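Local coordinates for protein 28 kDa product (Pseudomonas syringae pv. phaseolicola, PDB 1UKF) that is the mature autocleavage product of a cysteine protease avirulence protein and may act in infected plant cells by affecting plant defences, at residues N59-A64 / F75-A80; T79-D84 / K119-L124. All blocks are in the same frame, centred on the assembly; numbering follows the deposited sequence.

Contact 1. Residues N59-A64 / F75-A80; sequences NDALRA and FTASTA
Ala61 and Ala80 meet methyl to methyl, with Ala61 CB 3.3 Å from Ala80 CB. That is shorter than usual van der Waals contact and marks the tightest point between the segments. The same Ala61 methyl also rests on the backbone one turn earlier in helix 73-84, 3.9 Å from Ala77 CA.

Leu62 can be followed outward from its backbone. Its CB lies against the methyl of Ala77, at 3.8 Å between the two CB atoms, and Ala77 CB also approaches Leu62 N. With CG anti to the backbone N (chi1 179°), the chain then heads toward the start of the partner helix. CG is already more distant from Ala77 CB. Of the two tips, CD1 stays nearer, at 4.3 Å from Ala77 CB, and CD2 turns further off; the side chain also touches Pro73 and Phe74 at the start of helix 73-84.

The pair belongs to an alpha-helical hairpin of this papain-like fold. Helices 46-67 and 73-84 are consecutive, and their segments run nearly antiparallel at 151° with axes 7.9 Å apart, a spacing consistent with alanines lining the seam. At the connection, Thr76 OG1 hydrogen-bonds Asp70 OD2 and Ala72 O. To the side of the seam, Thr79 OG1 gives a 2.7 Å hydrogen bond to Phe75 O, tilted 31° from the carbonyl plane. Thr79 N reaches the same oxygen from the opposite face, so two donors of one residue grip it.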
ATOM      1  N   ASN A  59       8.775   9.546   7.961  1.00  9.29           N
ATOM      2  CA  ASN A  59       9.391  10.842   7.680  1.00  9.41           C
ATOM      3  C   ASN A  59      10.752  10.997   8.344  1.00  8.64           C
ATOM      4  O   ASN A  59      11.679  11.538   7.739  1.00 10.27           O
ATOM      5  CB  ASN A  59       8.495  11.996   8.138  1.00  9.58           C
ATOM      6  CG  ASN A  59       7.280  12.182   7.259  1.00 12.24           C
ATOM      7  OD1 ASN A  59       7.286  11.813   6.086  1.00 13.24           O
ATOM      8  ND2 ASN A  59       6.235  12.781   7.818  1.00 11.39           N
ATOM      9  N   ASP A  60      10.868  10.543   9.590  1.00  9.38           N
ATOM     10  CA  ASP A  60      12.135  10.635  10.314  1.00 10.30           C
ATOM     11  C   ASP A  60      13.207   9.847   9.575  1.00 10.50           C
ATOM     12  O   ASP A  60      14.330  10.320   9.401  1.00 10.39           O
ATOM     13  CB  ASP A  60      11.999  10.078  11.736  1.00 11.75           C
ATOM     14  CG  ASP A  60      11.149  10.954  12.637  1.00 12.60           C
ATOM     15  OD1 ASP A  60      10.832  12.097  12.246  1.00 14.32           O
ATOM     16  OD2 ASP A  60      10.807  10.493  13.747  1.00 14.96           O
ATOM     17  N   ALA A  61      12.856   8.641   9.143  1.00  9.66           N
ATOM     18  CA  ALA A  61      13.805   7.797   8.423  1.00  9.79           C
ATOM     19  C   ALA A  61      14.154   8.394   7.064  1.00  9.95           C
ATOM     20  O   ALA A  61      15.301   8.311   6.621  1.00 11.66           O
ATOM     21  CB  ALA A  61      13.237   6.396   8.249  1.00 11.21           C
ATOM     22  N   LEU A  62      13.175   9.000   6.402  1.00  9.90           N
ATOM     23  CA  LEU A  62      13.423   9.607   5.100  1.00  9.80           C
ATOM     24  C   LEU A  62      14.353  10.807   5.245  1.00 10.57           C
ATOM     25  O   LEU A  62      15.307  10.952   4.481  1.00 10.53           O
ATOM     26  CB  LEU A  62      12.110  10.045   4.443  1.00 10.35           C
ATOM     27  CG  LEU A  62      12.252  10.716   3.071  1.00 11.78           C
ATOM     28  CD1 LEU A  62      12.979   9.790   2.105  1.00 13.16           C
ATOM     29  CD2 LEU A  62      10.874  11.071   2.534  1.00 12.81           C
ATOM     30  N   ARG A  63      14.079  11.662   6.227  1.00  9.75           N
ATOM     31  CA  ARG A  63      14.906  12.845   6.449  1.00  9.86           C
ATOM     32  C   ARG A  63      16.354  12.444   6.722  1.00  9.93           C
ATOM     33  O   ARG A  63      17.281  13.059   6.198  1.00 10.54           O
ATOM     34  CB  ARG A  63      14.356  13.663   7.612  1.00 11.65           C
ATOM     35  N   ALA A  64      16.547  11.414   7.540  1.00 10.23           N
ATOM     36  CA  ALA A  64      17.897  10.947   7.851  1.00 11.25           C
ATOM     37  C   ALA A  64      18.573  10.378   6.602  1.00 12.75           C
ATOM     38  O   ALA A  64      19.746  10.648   6.340  1.00 13.35           O
ATOM     39  CB  ALA A  64      17.845   9.886   8.950  1.00 13.02           C
ATOM     40  N   PHE A  75      13.359   3.597  -0.140  1.00 11.06           N
ATOM     41  CA  PHE A  75      13.346   2.189   0.238  1.00 11.82           C
ATOM     42  C   PHE A  75      13.706   2.122   1.717  1.00 12.20           C
ATOM     43  O   PHE A  75      13.149   1.330   2.468  1.00 12.13           O
ATOM     44  CB  PHE A  75      14.374   1.385  -0.569  1.00 12.98           C
ATOM     45  CG  PHE A  75      13.911   1.000  -1.950  1.00 13.75           C
ATOM     46  CD1 PHE A  75      14.649   0.096  -2.706  1.00 16.74           C
ATOM     47  CD2 PHE A  75      12.749   1.541  -2.498  1.00 13.55           C
ATOM     48  CE1 PHE A  75      14.241  -0.265  -3.987  1.00 16.83           C
ATOM     49  CE2 PHE A  75      12.333   1.185  -3.782  1.00 14.15           C
ATOM     50  CZ  PHE A  75      13.082   0.280  -4.524  1.00 16.52           C
ATOM     51  N   THR A  76      14.645   2.966   2.132  1.00 11.92           N
ATOM     52  CA  THR A  76      15.075   3.001   3.521  1.00 12.32           C
ATOM     53  C   THR A  76      13.938   3.451   4.439  1.00 11.59           C
ATOM     54  O   THR A  76      13.704   2.851   5.488  1.00 12.22           O
ATOM     55  CB  THR A  76      16.283   3.945   3.686  1.00 12.53           C
ATOM     56  OG1 THR A  76      17.394   3.417   2.951  1.00 15.25           O
ATOM     57  CG2 THR A  76      16.667   4.087   5.154  1.00 14.57           C
ATOM     58  N   ALA A  77      13.226   4.499   4.035  1.00 10.44           N
ATOM     59  CA  ALA A  77      12.115   5.023   4.826  1.00 10.23           C
ATOM     60  C   ALA A  77      10.970   4.015   4.939  1.00  9.33           C
ATOM     61  O   ALA A  77      10.414   3.817   6.020  1.00  9.90           O
ATOM     62  CB  ALA A  77      11.614   6.328   4.213  1.00 11.34           C
ATOM     63  N   SER A  78      10.616   3.382   3.824  1.00 10.51           N
ATOM     64  CA  SER A  78       9.542   2.398   3.830  1.00 10.31           C
ATOM     65  C   SER A  78       9.921   1.208   4.702  1.00 11.17           C
ATOM     66  O   SER A  78       9.079   0.647   5.406  1.00 11.51           O
ATOM     67  CB  SER A  78       9.240   1.932   2.405  1.00 11.23           C
ATOM     68  OG  SER A  78       8.655   2.979   1.656  1.00 13.88           O
ATOM     69  N   THR A  79      11.190   0.822   4.656  1.00 10.73           N
ATOM     70  CA  THR A  79      11.657  -0.293   5.470  1.00 12.37           C
ATOM     71  C   THR A  79      11.570   0.080   6.950  1.00 12.11           C
ATOM     72  O   THR A  79      11.186  -0.738   7.781  1.00 11.94           O
ATOM     73  CB  THR A  79      13.116  -0.663   5.123  1.00 12.42           C
ATOM     74  OG1 THR A  79      13.186  -1.083   3.756  1.00 14.64           O
ATOM     75  CG2 THR A  79      13.615  -1.794   6.015  1.00 14.49           C
ATOM     76  N   ALA A  80      11.912   1.322   7.272  1.00 12.08           N
ATOM     77  CA  ALA A  80      11.881   1.788   8.652  1.00 10.89           C
ATOM     78  C   ALA A  80      10.481   1.750   9.254  1.00 11.40           C
ATOM     79  O   ALA A  80      10.303   1.313  10.390  1.00 12.09           O
ATOM     80  CB  ALA A  80      12.448   3.204   8.743  1.00 12.12           C
TER

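Contact 2. Residues T79-D84 / K119-L124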
ATOM      1  N   THR A  79      11.190   0.822   4.656  1.00 10.73           N
ATOM      2  CA  THR A  79      11.657  -0.293   5.470  1.00 12.37           C
ATOM      3  C   THR A  79      11.570   0.080   6.950  1.00 12.11           C
ATOM      4  O   THR A  79      11.186  -0.738   7.781  1.00 11.94           O
ATOM      5  CB  THR A  79      13.116  -0.663   5.123  1.00 12.42           C
ATOM      6  OG1 THR A  79      13.186  -1.083   3.756  1.00 14.64           O
ATOM      7  CG2 THR A  79      13.615  -1.794   6.015  1.00 14.49           C
ATOM      8  N   ALA A  80      11.912   1.322   7.272  1.00 12.08           N
ATOM      9  CA  ALA A  80      11.881   1.788   8.652  1.00 10.89           C
ATOM     10  C   ALA A  80      10.481   1.750   9.254  1.00 11.40           C
ATOM     11  O   ALA A  80      10.303   1.313  10.390  1.00 12.09           O
ATOM     12  CB  ALA A  80      12.448   3.204   8.743  1.00 12.12           C
ATOM     13  N   VAL A  81       9.479   2.192   8.499  1.00 11.36           N
ATOM     14  CA  VAL A  81       8.128   2.194   9.041  1.00 11.16           C
ATOM     15  C   VAL A  81       7.573   0.787   9.242  1.00 10.84           C
ATOM     16  O   VAL A  81       6.855   0.544  10.213  1.00 10.53           O
ATOM     17  CB  VAL A  81       7.159   3.048   8.173  1.00 10.44           C
ATOM     18  CG1 VAL A  81       6.892   2.383   6.834  1.00 12.16           C
ATOM     19  CG2 VAL A  81       5.861   3.287   8.937  1.00 12.18           C
ATOM     20  N   ILE A  82       7.908  -0.154   8.365  1.00 10.50           N
ATOM     21  CA  ILE A  82       7.386  -1.501   8.571  1.00 11.67           C
ATOM     22  C   ILE A  82       8.126  -2.213   9.703  1.00 11.80           C
ATOM     23  O   ILE A  82       7.527  -3.009  10.427  1.00 12.94           O
ATOM     24  CB  ILE A  82       7.395  -2.356   7.258  1.00 11.22           C
ATOM     25  CG1 ILE A  82       8.817  -2.623   6.768  1.00 12.72           C
ATOM     26  CG2 ILE A  82       6.572  -1.651   6.192  1.00 12.80           C
ATOM     27  CD1 ILE A  82       9.432  -3.889   7.346  1.00 13.38           C
ATOM     28  N   GLU A  83       9.412  -1.921   9.882  1.00 12.46           N
ATOM     29  CA  GLU A  83      10.162  -2.550  10.970  1.00 12.95           C
ATOM     30  C   GLU A  83       9.676  -2.007  12.312  1.00 12.90           C
ATOM     31  O   GLU A  83       9.622  -2.735  13.302  1.00 13.95           O
ATOM     32  CB  GLU A  83      11.662  -2.301  10.820  1.00 14.42           C
ATOM     33  CG  GLU A  83      12.255  -2.945   9.584  1.00 16.26           C
ATOM     34  CD  GLU A  83      13.767  -2.894   9.562  1.00 16.89           C
ATOM     35  OE1 GLU A  83      14.338  -1.910  10.076  1.00 20.22           O
ATOM     36  OE2 GLU A  83      14.381  -3.834   9.016  1.00 20.11           O
ATOM     37  N   ASP A  84       9.313  -0.729  12.336  1.00 12.81           N
ATOM     38  CA  ASP A  84       8.812  -0.098  13.551  1.00 13.21           C
ATOM     39  C   ASP A  84       7.513  -0.772  13.982  1.00 13.67           C
ATOM     40  O   ASP A  84       7.186  -0.806  15.171  1.00 15.13           O
ATOM     41  CB  ASP A  84       8.553   1.390  13.305  1.00 13.23           C
ATOM     42  CG  ASP A  84       7.889   2.074  14.488  1.00 15.07           C
ATOM     43  OD1 ASP A  84       8.555   2.252  15.529  1.00 16.99           O
ATOM     44  OD2 ASP A  84       6.698   2.431  14.375  1.00 17.32           O
ATOM     45  N   LYS A 119       2.156 -10.354   2.860  1.00 10.38           N
ATOM     46  CA  LYS A 119       1.749  -9.003   3.218  1.00 10.96           C
ATOM     47  C   LYS A 119       2.719  -8.053   2.544  1.00 10.07           C
ATOM     48  O   LYS A 119       3.912  -8.341   2.457  1.00 10.32           O
ATOM     49  CB  LYS A 119       1.802  -8.796   4.733  1.00 12.25           C
ATOM     50  CG  LYS A 119       0.672  -9.467   5.485  1.00 13.73           C
ATOM     51  CD  LYS A 119       0.615  -8.994   6.929  1.00 18.87           C
ATOM     52  CE  LYS A 119      -0.577  -9.592   7.663  1.00 22.41           C
ATOM     53  NZ  LYS A 119      -0.446 -11.063   7.817  1.00 25.74           N
ATOM     54  N   HIS A 120       2.213  -6.925   2.059  1.00  8.84           N
ATOM     55  CA  HIS A 120       3.070  -5.953   1.392  1.00  9.81           C
ATOM     56  C   HIS A 120       2.681  -4.518   1.646  1.00  9.43           C
ATOM     57  O   HIS A 120       1.507  -4.192   1.824  1.00  9.31           O
ATOM     58  CB  HIS A 120       3.020  -6.094  -0.137  1.00  9.60           C
ATOM     59  CG  HIS A 120       3.614  -7.355  -0.670  1.00 10.08           C
ATOM     60  ND1 HIS A 120       4.871  -7.415  -1.234  1.00 13.02           N
ATOM     61  CD2 HIS A 120       3.099  -8.602  -0.764  1.00  8.62           C
ATOM     62  CE1 HIS A 120       5.101  -8.646  -1.655  1.00 11.03           C
ATOM     63  NE2 HIS A 120       4.042  -9.385  -1.381  1.00 13.29           N
ATOM     64  N   LEU A 121       3.697  -3.668   1.653  1.00  9.78           N
ATOM     65  CA  LEU A 121       3.497  -2.232   1.696  1.00  9.72           C
ATOM     66  C   LEU A 121       3.897  -1.984   0.239  1.00 10.64           C
ATOM     67  O   LEU A 121       4.914  -2.513  -0.221  1.00 10.56           O
ATOM     68  CB  LEU A 121       4.486  -1.522   2.626  1.00 11.28           C
ATOM     69  CG  LEU A 121       4.413   0.010   2.541  1.00 10.41           C
ATOM     70  CD1 LEU A 121       3.071   0.511   3.059  1.00 12.88           C
ATOM     71  CD2 LEU A 121       5.549   0.609   3.356  1.00 12.92           C
ATOM     72  N   LEU A 122       3.095  -1.234  -0.505  1.00 10.32           N
ATOM     73  CA  LEU A 122       3.411  -0.961  -1.900  1.00 11.67           C
ATOM     74  C   LEU A 122       3.496   0.536  -2.117  1.00 11.33           C
ATOM     75  O   LEU A 122       2.757   1.303  -1.504  1.00 13.26           O
ATOM     76  CB  LEU A 122       2.330  -1.527  -2.826  1.00 10.12           C
ATOM     77  CG  LEU A 122       1.978  -3.013  -2.738  1.00 11.02           C
ATOM     78  CD1 LEU A 122       0.803  -3.308  -3.652  1.00 12.42           C
ATOM     79  CD2 LEU A 122       3.179  -3.861  -3.124  1.00 13.17           C
ATOM     80  N   SER A 123       4.402   0.961  -2.983  1.00 11.80           N
ATOM     81  CA  SER A 123       4.520   2.378  -3.273  1.00 12.76           C
ATOM     82  C   SER A 123       4.258   2.608  -4.754  1.00 12.87           C
ATOM     83  O   SER A 123       4.802   1.908  -5.608  1.00 13.51           O
ATOM     84  CB  SER A 123       5.909   2.899  -2.879  1.00 14.03           C
ATOM     85  OG  SER A 123       6.943   2.135  -3.470  1.00 22.30           O
ATOM     86  N   LEU A 124       3.382   3.563  -5.049  1.00 14.09           N
ATOM     87  CA  LEU A 124       3.052   3.911  -6.424  1.00 14.77           C
ATOM     88  C   LEU A 124       3.873   5.141  -6.763  1.00 15.30           C
ATOM     89  O   LEU A 124       3.789   6.156  -6.072  1.00 16.97           O
ATOM     90  CB  LEU A 124       1.561   4.231  -6.567  1.00 14.99           C
ATOM     91  CG  LEU A 124       0.570   3.157  -6.116  1.00 17.25           C
ATOM     92  CD1 LEU A 124      -0.851   3.631  -6.380  1.00 18.81           C
ATOM     93  CD2 LEU A 124       0.841   1.862  -6.859  1.00 18.25           C
TER
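A chi1 of 172° swings Leu121 CG opposite its own N, and CD2 reaches from strand 119-126 to the helix. Ile82, with chi1 65°, has CG2 anti to the carbonyl carbon and facing the leucine, while its longer CG1-CD1 branch leads away. The two methyls, Ile82 CG2 and Leu121 CD2, come within 3.8 Å. The same Ile82 CG2 also sits 4.1 Å from Leu121 CB, so a single branch touches both base and tip of the leucine.

Val81 completes the grip with CG1, which lies 4.1 Å from Leu121 CD2; these two side chains cross at about a right angle, whereas Ile82 meets the leucine at a slant. All three side chains are buried, and the contact between them is purely apolar. The backbones stay well apart, 7.9 Å between Ile82 CA and Leu121 CA, and the side chains bridge that gap.

This is helix-on-sheet packing in the papain-like protease. Leu121 is backbone-bonded to Phe184 of strand 178-187, and Ile82 also touches Val186 of that strand. Val81 leans on Arg54 of helix 46-67, while the adjacent Leu122 packs against Val113 of helix 102-113.

Helix 73-84 carries both contacts, whose centres lie 10 Å apart. Contact 1 comes first along the chain and joins this helix to helix 46-67, its predecessor; contact 2 continues from its later turns to strand 119-126, within the central antiparallel sheet. Thr79 and Ala80 belong to both, and Ser78 CB lies 4.0 Å from Leu121 CD2, so the packing is continuous. The helix thus lies between its hairpin partner and the sheet. Catalytic Cys18 is near each contact without being part of either: its side chain is about 10 Å from that of Leu62 and about 8 Å from that of Leu121.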